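Local coordinates for putative uncharacterized protein (Coprinopsis cinerea, PDB 3W9A), which probably hydrolyses beta-glucan chains, as the beta-jelly-roll catalytic domain of a family 131 glycoside hydrolase, at residues 75-80 and 206-211; 108-113 and 126-131; 112-117 and 201-206. One frame throughout, in Å; residues are numbered along the deposited sequence.

Contact 1: 75-80 and 206-211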
ATOM      1  N   GLN A  75     -13.072  -8.742 -14.454  1.00 16.31           N
ATOM      2  CA  GLN A  75     -12.006  -9.717 -14.651  1.00 17.63           C
ATOM      3  C   GLN A  75     -10.607  -9.233 -14.223  1.00 16.46           C
ATOM      4  O   GLN A  75      -9.654 -10.019 -14.229  1.00 14.73           O
ATOM      5  CB  GLN A  75     -11.946 -10.150 -16.118  1.00 19.83           C
ATOM      6  CG  GLN A  75     -12.524 -11.525 -16.331  1.00 22.41           C
ATOM      7  CD  GLN A  75     -12.098 -12.094 -17.653  1.00 25.19           C
ATOM      8  OE1 GLN A  75     -12.373 -11.510 -18.704  1.00 26.60           O
ATOM      9  NE2 GLN A  75     -11.403 -13.236 -17.617  1.00 28.32           N
HETATM   10  N   MSE A  76     -10.471  -7.962 -13.856  1.00 16.46           N
HETATM   11  CA  MSE A  76      -9.170  -7.458 -13.399  1.00 17.59           C
HETATM   12  C   MSE A  76      -8.771  -8.152 -12.110  1.00 16.27           C
HETATM   13  O   MSE A  76      -9.624  -8.550 -11.322  1.00 14.87           O
HETATM   14  CB  MSE A  76      -9.207  -5.948 -13.185  1.00 19.98           C
HETATM   15  CG  MSE A  76      -9.530  -5.219 -14.491  1.00 23.24           C
HETATM   16 SE   MSE A  76      -9.408  -3.270 -14.222  1.00 30.22          SE
HETATM   17  CE  MSE A  76     -10.419  -2.758 -15.847  1.00 28.19           C
HETATM   18  N   MSE A  77      -7.465  -8.280 -11.897  1.00 15.56           N
HETATM   19  CA  MSE A  77      -6.919  -8.996 -10.743  1.00 16.47           C
HETATM   20  C   MSE A  77      -6.827  -8.011  -9.635  1.00 13.88           C
HETATM   21  O   MSE A  77      -6.155  -7.010  -9.769  1.00 12.90           O
HETATM   22  CB  MSE A  77      -5.554  -9.623 -11.039  1.00 18.86           C
HETATM   23  CG  MSE A  77      -5.658 -10.408 -12.337  1.00 23.20           C
HETATM   24 SE   MSE A  77      -4.329 -11.851 -12.610  1.00 33.23          SE
HETATM   25  CE  MSE A  77      -2.879 -11.326 -11.404  1.00 30.10           C
ATOM     26  N   ARG A  78      -7.516  -8.282  -8.534  1.00 12.44           N
ATOM     27  CA  ARG A  78      -7.605  -7.318  -7.429  1.00 11.36           C
ATOM     28  C   ARG A  78      -7.575  -8.008  -6.080  1.00 10.96           C
ATOM     29  O   ARG A  78      -8.348  -8.947  -5.850  1.00 11.02           O
ATOM     30  CB  ARG A  78      -8.892  -6.497  -7.536  1.00 11.03           C
ATOM     31  CG  ARG A  78      -8.977  -5.601  -8.753  1.00 10.63           C
ATOM     32  CD  ARG A  78     -10.225  -4.725  -8.709  1.00 10.23           C
ATOM     33  NE  ARG A  78     -10.131  -3.644  -7.735  1.00  9.79           N
ATOM     34  CZ  ARG A  78     -11.013  -2.642  -7.639  1.00  9.64           C
ATOM     35  NH1 ARG A  78     -12.064  -2.595  -8.434  1.00 10.11           N
ATOM     36  NH2 ARG A  78     -10.860  -1.690  -6.737  1.00  9.44           N
ATOM     37  N   THR A  79      -6.686  -7.542  -5.202  1.00 10.25           N
ATOM     38  CA  THR A  79      -6.659  -7.971  -3.802  1.00 10.38           C
ATOM     39  C   THR A  79      -6.334  -6.738  -3.013  1.00 10.37           C
ATOM     40  O   THR A  79      -5.196  -6.289  -3.039  1.00 10.12           O
ATOM     41  CB  THR A  79      -5.579  -9.016  -3.539  1.00 10.37           C
ATOM     42  OG1 THR A  79      -5.908 -10.228  -4.230  1.00 10.60           O
ATOM     43  CG2 THR A  79      -5.460  -9.299  -2.044  1.00 10.49           C
ATOM     44  N   GLU A  80      -7.336  -6.157  -2.361  1.00 10.58           N
ATOM     45  CA  GLU A  80      -7.189  -4.827  -1.763  1.00 10.83           C
ATOM     46  C   GLU A  80      -7.942  -4.753  -0.439  1.00 10.62           C
ATOM     47  O   GLU A  80      -9.101  -5.148  -0.355  1.00 10.83           O
ATOM     48  CB  GLU A  80      -7.708  -3.748  -2.726  1.00 11.42           C
ATOM     49  CG  GLU A  80      -7.606  -4.194  -4.171  1.00 12.39           C
ATOM     50  CD  GLU A  80      -8.093  -3.203  -5.198  1.00 12.83           C
ATOM     51  OE1 GLU A  80      -8.746  -2.202  -4.858  1.00 13.13           O
ATOM     52  OE2 GLU A  80      -7.798  -3.446  -6.386  1.00 13.12           O
ATOM     53  N   ILE A 206      -4.690  -5.004 -14.418  1.00 12.36           N
ATOM     54  CA  ILE A 206      -5.761  -4.971 -15.418  1.00 12.90           C
ATOM     55  C   ILE A 206      -5.876  -6.307 -16.151  1.00 12.84           C
ATOM     56  O   ILE A 206      -6.960  -6.874 -16.202  1.00 12.34           O
ATOM     57  CB  ILE A 206      -5.618  -3.801 -16.417  1.00 13.54           C
ATOM     58  CG1 ILE A 206      -5.769  -2.451 -15.703  1.00 13.75           C
ATOM     59  CG2 ILE A 206      -6.679  -3.866 -17.521  1.00 13.94           C
ATOM     60  CD1 ILE A 206      -5.310  -1.273 -16.531  1.00 14.02           C
ATOM     61  N   VAL A 207      -4.777  -6.805 -16.706  1.00 13.05           N
ATOM     62  CA  VAL A 207      -4.805  -8.052 -17.493  1.00 13.07           C
ATOM     63  C   VAL A 207      -4.829  -9.278 -16.586  1.00 13.45           C
ATOM     64  O   VAL A 207      -3.979  -9.420 -15.716  1.00 13.69           O
ATOM     65  CB  VAL A 207      -3.602  -8.144 -18.448  1.00 13.37           C
ATOM     66  CG1 VAL A 207      -3.551  -9.504 -19.146  1.00 13.84           C
ATOM     67  CG2 VAL A 207      -3.691  -7.035 -19.477  1.00 13.62           C
ATOM     68  N   ASN A 208      -5.807 -10.159 -16.798  1.00 13.04           N
ATOM     69  CA  ASN A 208      -5.978 -11.349 -15.981  1.00 13.00           C
ATOM     70  C   ASN A 208      -5.341 -12.578 -16.636  1.00 13.12           C
ATOM     71  O   ASN A 208      -5.765 -13.021 -17.715  1.00 13.24           O
ATOM     72  CB  ASN A 208      -7.465 -11.580 -15.763  1.00 12.75           C
ATOM     73  CG  ASN A 208      -7.770 -12.778 -14.882  1.00 12.82           C
ATOM     74  OD1 ASN A 208      -7.150 -13.844 -14.989  1.00 12.97           O
ATOM     75  ND2 ASN A 208      -8.753 -12.612 -14.011  1.00 12.81           N
ATOM     76  N   ARG A 209      -4.319 -13.111 -15.990  1.00 13.24           N
ATOM     77  CA  ARG A 209      -3.781 -14.425 -16.346  1.00 13.64           C
ATOM     78  C   ARG A 209      -2.794 -14.921 -15.298  1.00 14.24           C
ATOM     79  O   ARG A 209      -2.323 -14.155 -14.449  1.00 15.01           O
ATOM     80  CB  ARG A 209      -3.098 -14.405 -17.721  1.00 13.42           C
ATOM     81  CG  ARG A 209      -2.026 -13.333 -17.870  1.00 13.51           C
ATOM     82  CD  ARG A 209      -1.180 -13.652 -19.075  1.00 13.72           C
ATOM     83  NE  ARG A 209      -0.029 -12.768 -19.286  1.00 14.20           N
ATOM     84  CZ  ARG A 209       0.051 -11.835 -20.226  1.00 14.59           C
ATOM     85  NH1 ARG A 209      -0.964 -11.603 -21.029  1.00 15.17           N
ATOM     86  NH2 ARG A 209       1.156 -11.116 -20.358  1.00 15.43           N
ATOM     87  N   ASN A 210      -2.530 -16.223 -15.353  1.00 14.66           N
ATOM     88  CA  ASN A 210      -1.451 -16.838 -14.610  1.00 14.99           C
ATOM     89  C   ASN A 210      -0.107 -16.428 -15.172  1.00 14.42           C
ATOM     90  O   ASN A 210      -0.017 -16.006 -16.332  1.00 14.23           O
ATOM     91  CB  ASN A 210      -1.565 -18.356 -14.679  1.00 16.01           C
ATOM     92  CG  ASN A 210      -2.654 -18.898 -13.784  1.00 17.32           C
ATOM     93  OD1 ASN A 210      -2.822 -18.454 -12.647  1.00 17.97           O
ATOM     94  ND2 ASN A 210      -3.403 -19.872 -14.295  1.00 17.80           N
ATOM     95  N   PRO A 211       0.955 -16.576 -14.368  1.00 13.84           N
ATOM     96  CA  PRO A 211       0.995 -17.077 -13.006  1.00 13.40           C
ATOM     97  C   PRO A 211       0.658 -15.998 -11.983  1.00 12.84           C
ATOM     98  O   PRO A 211       0.490 -14.824 -12.365  1.00 12.66           O
ATOM     99  CB  PRO A 211       2.455 -17.531 -12.867  1.00 13.61           C
ATOM    100  CG  PRO A 211       3.207 -16.593 -13.715  1.00 13.56           C
ATOM    101  CD  PRO A 211       2.306 -16.238 -14.857  1.00 13.98           C
TER
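Asn208 and Gln75 meet through one well-formed bond: ND2 of Asn208 donates to the backbone O of Gln75 at 2.8 Å, with 161° at the hydrogen. The acceptor lies in the plane of the Asn208 amide, and the donor arrives in the plane of the Gln75 carbonyl. CG of Asn208 stands anti to the backbone N (chi1 -178°), on the side of Gln75 O. ND2 also donates to Thr68 O, which joins a third piece of chain to the two loops. An alanine in place of Asn208 would probably leave both the Gln75 and the Thr68 carbonyls without this donor and let the loops drift apart. The site lies at one end of a strand pair in the beta-jelly roll: strand 77-83 runs antiparallel to 203-205, and after Arg205 the chain leaves the sheet as the loop 206-211. Met77, a buried selenomethionine, packs against the backbone of that loop. Its CG packs 3.8 Å from Asn208 CA, and its SE lies 3.6 Å from Arg209 O, a carbonyl that also takes a weak bond from Arg205 NH2. Selenomethionine Met76 is more exposed and runs beside Ile206 in the same direction, its SE 4.0 Å from Ile206 CG1. Nearer the backbone, CG of Met76 rests 3.5 Å from Ile206 O, while the Ile206 side chain comes to about 4 Å from a bound glycerol.

Contact 2: 108-113 and 126-131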
ATOM      1  N   PRO A 108       5.906  -9.762  -9.765  1.00 12.58           N
ATOM      2  CA  PRO A 108       4.990  -9.050 -10.640  1.00 12.65           C
ATOM      3  C   PRO A 108       5.503  -8.962 -12.092  1.00 13.18           C
ATOM      4  O   PRO A 108       6.704  -8.826 -12.310  1.00 13.12           O
ATOM      5  CB  PRO A 108       4.909  -7.673  -9.990  1.00 12.77           C
ATOM      6  CG  PRO A 108       5.103  -7.951  -8.540  1.00 12.64           C
ATOM      7  CD  PRO A 108       6.085  -9.075  -8.475  1.00 12.70           C
ATOM      8  N   ASP A 109       4.580  -9.036 -13.049  1.00 13.39           N
ATOM      9  CA  ASP A 109       4.877  -9.015 -14.483  1.00 13.67           C
ATOM     10  C   ASP A 109       5.123  -7.591 -14.987  1.00 14.46           C
ATOM     11  O   ASP A 109       4.175  -6.815 -15.121  1.00 14.13           O
ATOM     12  CB  ASP A 109       3.699  -9.627 -15.229  1.00 13.42           C
ATOM     13  CG  ASP A 109       3.955  -9.823 -16.703  1.00 12.99           C
ATOM     14  OD1 ASP A 109       4.854  -9.194 -17.278  1.00 13.16           O
ATOM     15  OD2 ASP A 109       3.214 -10.611 -17.293  1.00 12.67           O
ATOM     16  N   PRO A 110       6.388  -7.255 -15.310  1.00 15.29           N
ATOM     17  CA  PRO A 110       6.699  -5.893 -15.770  1.00 16.17           C
ATOM     18  C   PRO A 110       6.153  -5.510 -17.155  1.00 16.95           C
ATOM     19  O   PRO A 110       6.301  -4.359 -17.576  1.00 19.95           O
ATOM     20  CB  PRO A 110       8.229  -5.866 -15.767  1.00 16.15           C
ATOM     21  CG  PRO A 110       8.642  -7.287 -15.946  1.00 15.84           C
ATOM     22  CD  PRO A 110       7.582  -8.122 -15.297  1.00 15.60           C
ATOM     23  N   THR A 111       5.536  -6.450 -17.869  1.00 16.99           N
ATOM     24  CA  THR A 111       4.906  -6.148 -19.158  1.00 16.21           C
ATOM     25  C   THR A 111       3.434  -5.697 -19.016  1.00 15.78           C
ATOM     26  O   THR A 111       2.812  -5.348 -20.005  1.00 14.82           O
ATOM     27  CB  THR A 111       4.964  -7.375 -20.104  1.00 16.26           C
ATOM     28  OG1 THR A 111       4.107  -8.427 -19.626  1.00 14.96           O
ATOM     29  CG2 THR A 111       6.404  -7.896 -20.217  1.00 16.50           C
ATOM     30  N   LEU A 112       2.892  -5.712 -17.796  1.00 14.59           N
ATOM     31  CA  LEU A 112       1.472  -5.455 -17.556  1.00 14.11           C
ATOM     32  C   LEU A 112       1.266  -4.334 -16.552  1.00 13.90           C
ATOM     33  O   LEU A 112       2.049  -4.190 -15.611  1.00 13.63           O
ATOM     34  CB  LEU A 112       0.806  -6.713 -17.003  1.00 14.24           C
ATOM     35  CG  LEU A 112       0.714  -7.906 -17.951  1.00 13.96           C
ATOM     36  CD1 LEU A 112       0.060  -9.064 -17.231  1.00 13.98           C
ATOM     37  CD2 LEU A 112      -0.066  -7.554 -19.198  1.00 13.87           C
ATOM     38  N   GLU A 113       0.199  -3.553 -16.743  1.00 13.93           N
ATOM     39  CA  GLU A 113      -0.060  -2.406 -15.872  1.00 13.89           C
ATOM     40  C   GLU A 113      -0.610  -2.849 -14.519  1.00 13.60           C
ATOM     41  O   GLU A 113      -1.520  -3.680 -14.473  1.00 13.58           O
ATOM     42  CB  GLU A 113      -1.054  -1.436 -16.515  1.00 14.16           C
ATOM     43  CG  GLU A 113      -1.338  -0.229 -15.622  1.00 14.34           C
ATOM     44  CD  GLU A 113      -2.212   0.813 -16.276  1.00 14.66           C
ATOM     45  OE1 GLU A 113      -2.389   0.779 -17.509  1.00 14.81           O
ATOM     46  OE2 GLU A 113      -2.740   1.663 -15.537  1.00 14.61           O
ATOM     47  N   LEU A 126       0.914   4.239  -6.784  1.00 12.81           N
ATOM     48  CA  LEU A 126       2.103   3.692  -7.389  1.00 12.96           C
ATOM     49  C   LEU A 126       1.634   2.860  -8.550  1.00 13.01           C
ATOM     50  O   LEU A 126       0.550   2.260  -8.492  1.00 13.19           O
ATOM     51  CB  LEU A 126       2.864   2.806  -6.396  1.00 12.95           C
ATOM     52  CG  LEU A 126       3.497   3.470  -5.153  1.00 12.86           C
ATOM     53  CD1 LEU A 126       4.069   2.430  -4.203  1.00 12.52           C
ATOM     54  CD2 LEU A 126       4.568   4.477  -5.527  1.00 13.07           C
ATOM     55  N   LYS A 127       2.423   2.828  -9.605  1.00 13.26           N
ATOM     56  CA  LYS A 127       2.214   1.841 -10.673  1.00 13.95           C
ATOM     57  C   LYS A 127       3.473   1.055 -10.994  1.00 13.84           C
ATOM     58  O   LYS A 127       4.569   1.429 -10.583  1.00 13.27           O
ATOM     59  CB  LYS A 127       1.722   2.492 -11.946  1.00 14.61           C
ATOM     60  CG  LYS A 127       0.511   3.399 -11.789  1.00 15.54           C
ATOM     61  CD  LYS A 127      -0.302   3.364 -13.076  1.00 16.42           C
ATOM     62  CE  LYS A 127      -0.986   4.678 -13.364  1.00 17.74           C
ATOM     63  NZ  LYS A 127      -1.788   4.522 -14.614  1.00 18.41           N
ATOM     64  N   TYR A 128       3.275  -0.039 -11.723  1.00 14.22           N
ATOM     65  CA  TYR A 128       4.342  -0.878 -12.223  1.00 15.20           C
ATOM     66  C   TYR A 128       3.915  -1.457 -13.574  1.00 16.20           C
ATOM     67  O   TYR A 128       2.718  -1.720 -13.807  1.00 16.01           O
ATOM     68  CB  TYR A 128       4.604  -2.000 -11.222  1.00 15.39           C
ATOM     69  CG  TYR A 128       5.763  -2.920 -11.541  1.00 15.02           C
ATOM     70  CD1 TYR A 128       7.078  -2.474 -11.454  1.00 14.93           C
ATOM     71  CD2 TYR A 128       5.548  -4.247 -11.894  1.00 14.76           C
ATOM     72  CE1 TYR A 128       8.141  -3.307 -11.745  1.00 15.08           C
ATOM     73  CE2 TYR A 128       6.606  -5.104 -12.163  1.00 14.88           C
ATOM     74  CZ  TYR A 128       7.903  -4.628 -12.084  1.00 15.53           C
ATOM     75  OH  TYR A 128       8.968  -5.466 -12.332  1.00 16.04           O
ATOM     76  N   GLY A 129       4.896  -1.648 -14.451  1.00 17.37           N
ATOM     77  CA  GLY A 129       4.719  -2.313 -15.745  1.00 18.56           C
ATOM     78  C   GLY A 129       4.231  -1.411 -16.857  1.00 20.33           C
ATOM     79  O   GLY A 129       3.647  -1.892 -17.818  1.00 21.43           O
ATOM     80  N   VAL A 130       4.513  -0.111 -16.749  1.00 22.03           N
ATOM     81  CA  VAL A 130       3.937   0.913 -17.637  1.00 23.92           C
ATOM     82  C   VAL A 130       4.969   2.014 -17.901  1.00 24.85           C
ATOM     83  O   VAL A 130       5.929   2.168 -17.149  1.00 23.44           O
ATOM     84  CB  VAL A 130       2.618   1.497 -17.023  1.00 24.82           C
ATOM     85  CG1 VAL A 130       2.241   2.876 -17.568  1.00 26.32           C
ATOM     86  CG2 VAL A 130       1.457   0.545 -17.252  1.00 24.68           C
ATOM     87  N   GLY A 131       4.769   2.752 -18.989  1.00 26.52           N
ATOM     88  CA  GLY A 131       5.595   3.905 -19.310  1.00 28.53           C
ATOM     89  C   GLY A 131       6.939   3.552 -19.931  1.00 30.47           C
ATOM     90  O   GLY A 131       7.161   2.433 -20.416  1.00 29.70           O
TER
HETATM   91  O   HOH W   1       9.037  -7.895 -11.263  1.00 12.67           O
HETATM   92  O   HOH W   2       1.781  -2.037 -19.683  1.00 27.68           O
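Gly129 presses against the turn 109-112 at the tightest point of this contact. Its CA lies 3.2 Å from Pro110 O and 3.3 Å from Leu112 O, both C-H...O contacts, the second the straighter at 158°. A side chain here would run into Leu112 O, and the positive phi of Gly129 suits a residue without one. Pro110 O is buried with no N-H or O-H donor in the model, which leaves it the weak contact from this CA. On one side of the glycine, the Tyr128 ring is wedged against two prolines. CB of Pro108 touches its CE2 at 3.8 Å, Pro108 O sits at the ring edge, and Pro110 lies alongside with CB 3.5 Å from the Tyr128 hydroxyl oxygen, OH. One water bridges that hydroxyl and Pro108 O. Glu113, extended and with CG anti to the backbone N (chi1 -180°), packs just as closely where it crosses Val130, whose CG2 lies 3.3 Å from both its CB and its CG. The turn itself is type I and braced as an Asx turn, with N and OG1 of Thr111 both reaching Asp109 OD1 from the same face of the carboxylate. Toward solvent the contact is looser and more polar. Another water donates to Gly129 O at 2.6 Å and only weakly to Thr111 O. At the end of Glu113, OE2 takes Lys127 NZ at 3.2 Å, a salt bridge made from above the carboxylate plane, and also a bond from Gln115 NE2. Strand 124-128 lies between strands 114-119 and 136-141. Inward from it, Tyr128 meets Phe151 edge-to-face and touches Trp215 of strand 213-224, against which Pro108 also packs.

Contact 3: 112-117 and 201-206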
ATOM      1  N   LEU A 112       2.892  -5.712 -17.796  1.00 14.59           N
ATOM      2  CA  LEU A 112       1.472  -5.455 -17.556  1.00 14.11           C
ATOM      3  C   LEU A 112       1.266  -4.334 -16.552  1.00 13.90           C
ATOM      4  O   LEU A 112       2.049  -4.190 -15.611  1.00 13.63           O
ATOM      5  CB  LEU A 112       0.806  -6.713 -17.003  1.00 14.24           C
ATOM      6  CG  LEU A 112       0.714  -7.906 -17.951  1.00 13.96           C
ATOM      7  CD1 LEU A 112       0.060  -9.064 -17.231  1.00 13.98           C
ATOM      8  CD2 LEU A 112      -0.066  -7.554 -19.198  1.00 13.87           C
ATOM      9  N   GLU A 113       0.199  -3.553 -16.743  1.00 13.93           N
ATOM     10  CA  GLU A 113      -0.060  -2.406 -15.872  1.00 13.89           C
ATOM     11  C   GLU A 113      -0.610  -2.849 -14.519  1.00 13.60           C
ATOM     12  O   GLU A 113      -1.520  -3.680 -14.473  1.00 13.58           O
ATOM     13  CB  GLU A 113      -1.054  -1.436 -16.515  1.00 14.16           C
ATOM     14  CG  GLU A 113      -1.338  -0.229 -15.622  1.00 14.34           C
ATOM     15  CD  GLU A 113      -2.212   0.813 -16.276  1.00 14.66           C
ATOM     16  OE1 GLU A 113      -2.389   0.779 -17.509  1.00 14.81           O
ATOM     17  OE2 GLU A 113      -2.740   1.663 -15.537  1.00 14.61           O
ATOM     18  N   HIS A 114      -0.055  -2.268 -13.443  1.00 13.44           N
ATOM     19  CA  HIS A 114      -0.497  -2.462 -12.056  1.00 13.12           C
ATOM     20  C   HIS A 114      -0.735  -1.124 -11.422  1.00 13.01           C
ATOM     21  O   HIS A 114       0.004  -0.180 -11.685  1.00 12.98           O
ATOM     22  CB  HIS A 114       0.580  -3.114 -11.189  1.00 13.19           C
ATOM     23  CG  HIS A 114       1.089  -4.396 -11.729  1.00 13.29           C
ATOM     24  ND1 HIS A 114       1.902  -4.450 -12.834  1.00 13.55           N
ATOM     25  CD2 HIS A 114       0.919  -5.670 -11.314  1.00 13.51           C
ATOM     26  CE1 HIS A 114       2.206  -5.710 -13.085  1.00 13.92           C
ATOM     27  NE2 HIS A 114       1.620  -6.471 -12.180  1.00 13.97           N
ATOM     28  N   GLN A 115      -1.739  -1.057 -10.561  1.00 12.57           N
ATOM     29  CA  GLN A 115      -1.968   0.108  -9.715  1.00 12.69           C
ATOM     30  C   GLN A 115      -1.940  -0.381  -8.279  1.00 13.09           C
ATOM     31  O   GLN A 115      -2.620  -1.358  -7.925  1.00 12.62           O
ATOM     32  CB  GLN A 115      -3.312   0.752 -10.036  1.00 12.94           C
ATOM     33  CG  GLN A 115      -3.369   1.425 -11.398  1.00 13.16           C
ATOM     34  CD  GLN A 115      -4.717   1.310 -12.069  1.00 13.63           C
ATOM     35  OE1 GLN A 115      -5.750   1.268 -11.407  1.00 13.89           O
ATOM     36  NE2 GLN A 115      -4.720   1.239 -13.401  1.00 14.08           N
ATOM     37  N   VAL A 116      -1.130   0.269  -7.461  1.00 13.36           N
ATOM     38  CA  VAL A 116      -0.862  -0.217  -6.127  1.00 14.15           C
ATOM     39  C   VAL A 116      -0.903   0.927  -5.146  1.00 14.30           C
ATOM     40  O   VAL A 116      -0.431   2.016  -5.450  1.00 14.12           O
ATOM     41  CB  VAL A 116       0.510  -0.877  -6.069  1.00 14.85           C
ATOM     42  CG1 VAL A 116       0.678  -1.610  -4.762  1.00 15.43           C
ATOM     43  CG2 VAL A 116       0.693  -1.845  -7.253  1.00 15.14           C
HETATM   44  N   MSE A 117      -1.466   0.674  -3.968  1.00 14.41           N
HETATM   45  CA  MSE A 117      -1.531   1.679  -2.905  1.00 15.16           C
HETATM   46  C   MSE A 117      -2.187   2.946  -3.426  1.00 14.05           C
HETATM   47  O   MSE A 117      -1.644   4.033  -3.339  1.00 13.37           O
HETATM   48  CB  MSE A 117      -0.126   1.908  -2.325  1.00 17.20           C
HETATM   49  CG  MSE A 117       0.637   0.644  -1.889  1.00 19.00           C
HETATM   50 SE   MSE A 117      -0.316  -0.453  -0.526  1.00 24.07          SE
HETATM   51  CE  MSE A 117      -0.762   1.033   0.698  1.00 21.67           C
ATOM     52  N   VAL A 201      -5.261  -0.539   0.105  1.00 11.06           N
ATOM     53  CA  VAL A 201      -4.028  -1.156   0.540  1.00 11.27           C
ATOM     54  C   VAL A 201      -3.935  -2.508  -0.165  1.00 11.00           C
ATOM     55  O   VAL A 201      -4.475  -3.502   0.305  1.00 10.98           O
ATOM     56  CB  VAL A 201      -3.991  -1.339   2.064  1.00 11.08           C
ATOM     57  CG1 VAL A 201      -2.723  -2.051   2.485  1.00 11.21           C
ATOM     58  CG2 VAL A 201      -4.103   0.012   2.767  1.00 11.23           C
ATOM     59  N   GLY A 202      -3.255  -2.530  -1.296  1.00 10.97           N
ATOM     60  CA  GLY A 202      -3.189  -3.725  -2.124  1.00 10.87           C
ATOM     61  C   GLY A 202      -2.887  -3.448  -3.580  1.00 11.00           C
ATOM     62  O   GLY A 202      -2.264  -2.433  -3.914  1.00 11.02           O
ATOM     63  N   VAL A 203      -3.339  -4.359  -4.443  1.00 10.99           N
ATOM     64  CA  VAL A 203      -2.880  -4.410  -5.833  1.00 11.30           C
ATOM     65  C   VAL A 203      -4.004  -4.694  -6.785  1.00 10.95           C
ATOM     66  O   VAL A 203      -4.803  -5.606  -6.551  1.00 11.03           O
ATOM     67  CB  VAL A 203      -1.863  -5.546  -6.048  1.00 11.56           C
ATOM     68  CG1 VAL A 203      -1.283  -5.476  -7.453  1.00 11.93           C
ATOM     69  CG2 VAL A 203      -0.764  -5.460  -5.017  1.00 11.79           C
ATOM     70  N   LEU A 204      -4.043  -3.908  -7.856  1.00 11.17           N
ATOM     71  CA  LEU A 204      -4.889  -4.158  -8.996  1.00 11.27           C
ATOM     72  C   LEU A 204      -3.985  -4.382 -10.175  1.00 11.61           C
ATOM     73  O   LEU A 204      -3.034  -3.607 -10.388  1.00 11.57           O
ATOM     74  CB  LEU A 204      -5.818  -2.963  -9.259  1.00 11.59           C
ATOM     75  CG  LEU A 204      -6.744  -2.983 -10.491  1.00 11.59           C
ATOM     76  CD1 LEU A 204      -7.935  -2.090 -10.193  1.00 11.76           C
ATOM     77  CD2 LEU A 204      -6.052  -2.498 -11.764  1.00 11.78           C
ATOM     78  N   ARG A 205      -4.259  -5.444 -10.930  1.00 11.60           N
ATOM     79  CA  ARG A 205      -3.684  -5.609 -12.276  1.00 12.06           C
ATOM     80  C   ARG A 205      -4.804  -5.743 -13.316  1.00 12.11           C
ATOM     81  O   ARG A 205      -5.743  -6.529 -13.128  1.00 11.61           O
ATOM     82  CB  ARG A 205      -2.769  -6.834 -12.347  1.00 11.87           C
ATOM     83  CG  ARG A 205      -1.756  -6.730 -13.463  1.00 11.97           C
ATOM     84  CD  ARG A 205      -0.879  -7.967 -13.534  1.00 11.94           C
ATOM     85  NE  ARG A 205      -1.555  -9.055 -14.216  1.00 11.91           N
ATOM     86  CZ  ARG A 205      -1.107 -10.301 -14.286  1.00 12.04           C
ATOM     87  NH1 ARG A 205       0.037 -10.668 -13.698  1.00 11.93           N
ATOM     88  NH2 ARG A 205      -1.805 -11.189 -14.966  1.00 12.40           N
ATOM     89  N   ILE A 206      -4.690  -5.004 -14.418  1.00 12.36           N
ATOM     90  CA  ILE A 206      -5.761  -4.971 -15.418  1.00 12.90           C
ATOM     91  C   ILE A 206      -5.876  -6.307 -16.151  1.00 12.84           C
ATOM     92  O   ILE A 206      -6.960  -6.874 -16.202  1.00 12.34           O
ATOM     93  CB  ILE A 206      -5.618  -3.801 -16.417  1.00 13.54           C
ATOM     94  CG1 ILE A 206      -5.769  -2.451 -15.703  1.00 13.75           C
ATOM     95  CG2 ILE A 206      -6.679  -3.866 -17.521  1.00 13.94           C
ATOM     96  CD1 ILE A 206      -5.310  -1.273 -16.531  1.00 14.02           C
TER
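Leu204 O is approached twice from strand 114-116: Gln115 N donates to it at 2.9 Å, and His114 CA makes a C-H...O contact at 3.2 Å. Leu204 N returns the bond to Gln115 O, completing an antiparallel hydrogen-bonded pair. Further along, Met117 N donates to Gly202 O at 3.2 Å, whereas at the other end the bond from Ile206 N to Glu113 O is weak. The strands run at 166° to each other. At Gly202 the chain turns a corner, with backbone angles that would jam a CB against the preceding carbonyl.

On the face of His114, Val116, Val203 and Arg205, the packing is largely carbon on flat groups. Arg205 CG sits over one face of the imidazole, toward its rim, in a CH-pi contact 3.8 Å from the ring centroid. Its chain bends at chi3 (80°), turning NE aside, and the guanidinium ends up 87° from the ring plane. Leu112 CD1 covers the centre of that guanidinium, 3.4 Å from Arg205 CZ. Both His114 NE2 and Arg205 NH1 reach Glu213 OE2, while Arg205 NE bonds Val207 O, which fixes the group's rotation. Beyond, the valines touch by their methyls, CG1 of Val116 being 4.1 Å from CG2 of Val203.

The opposite face is more polar. Gln115 lies beside Leu204, its amide turned so that Glu113 OE2 falls in the amide plane, and its NE2 also bonds a bound glycerol, with Ile206 CD1 packing beside the Glu113 carboxylate. Antiparallel strands of one sheet whose buried face (His114, Val116, Val203, Arg205) packs on strands of a second sheet are as expected of the beta-jelly roll sandwich, and the glycerol is consistent with a sugar-binding cleft on the polar face.

How the contacts relate
Contact 3 is the buried one, two adjacent strands of a jelly-roll sheet joined mainly by backbone bonds, and the others adjoin it. Contact 1 continues from it on the side of strand 77-83, where Met77 O and Arg205 N are probably bonded; Ile206 belongs to both. Contact 2 lies on the side of strand 124-128 and shares Leu112 and Glu113 with contact 3. Contact 1 is a surface contact resting on one side-chain amide hydrogen bond and selenomethionine packing, whereas contact 2, partly buried, combines C-H...O contacts at a glycine, a tyrosine ring against two prolines, waters and a salt bridge. Loops 108-113 and 206-211 also meet directly, Val207 CB lying 3.7 Å from Leu112 CD2.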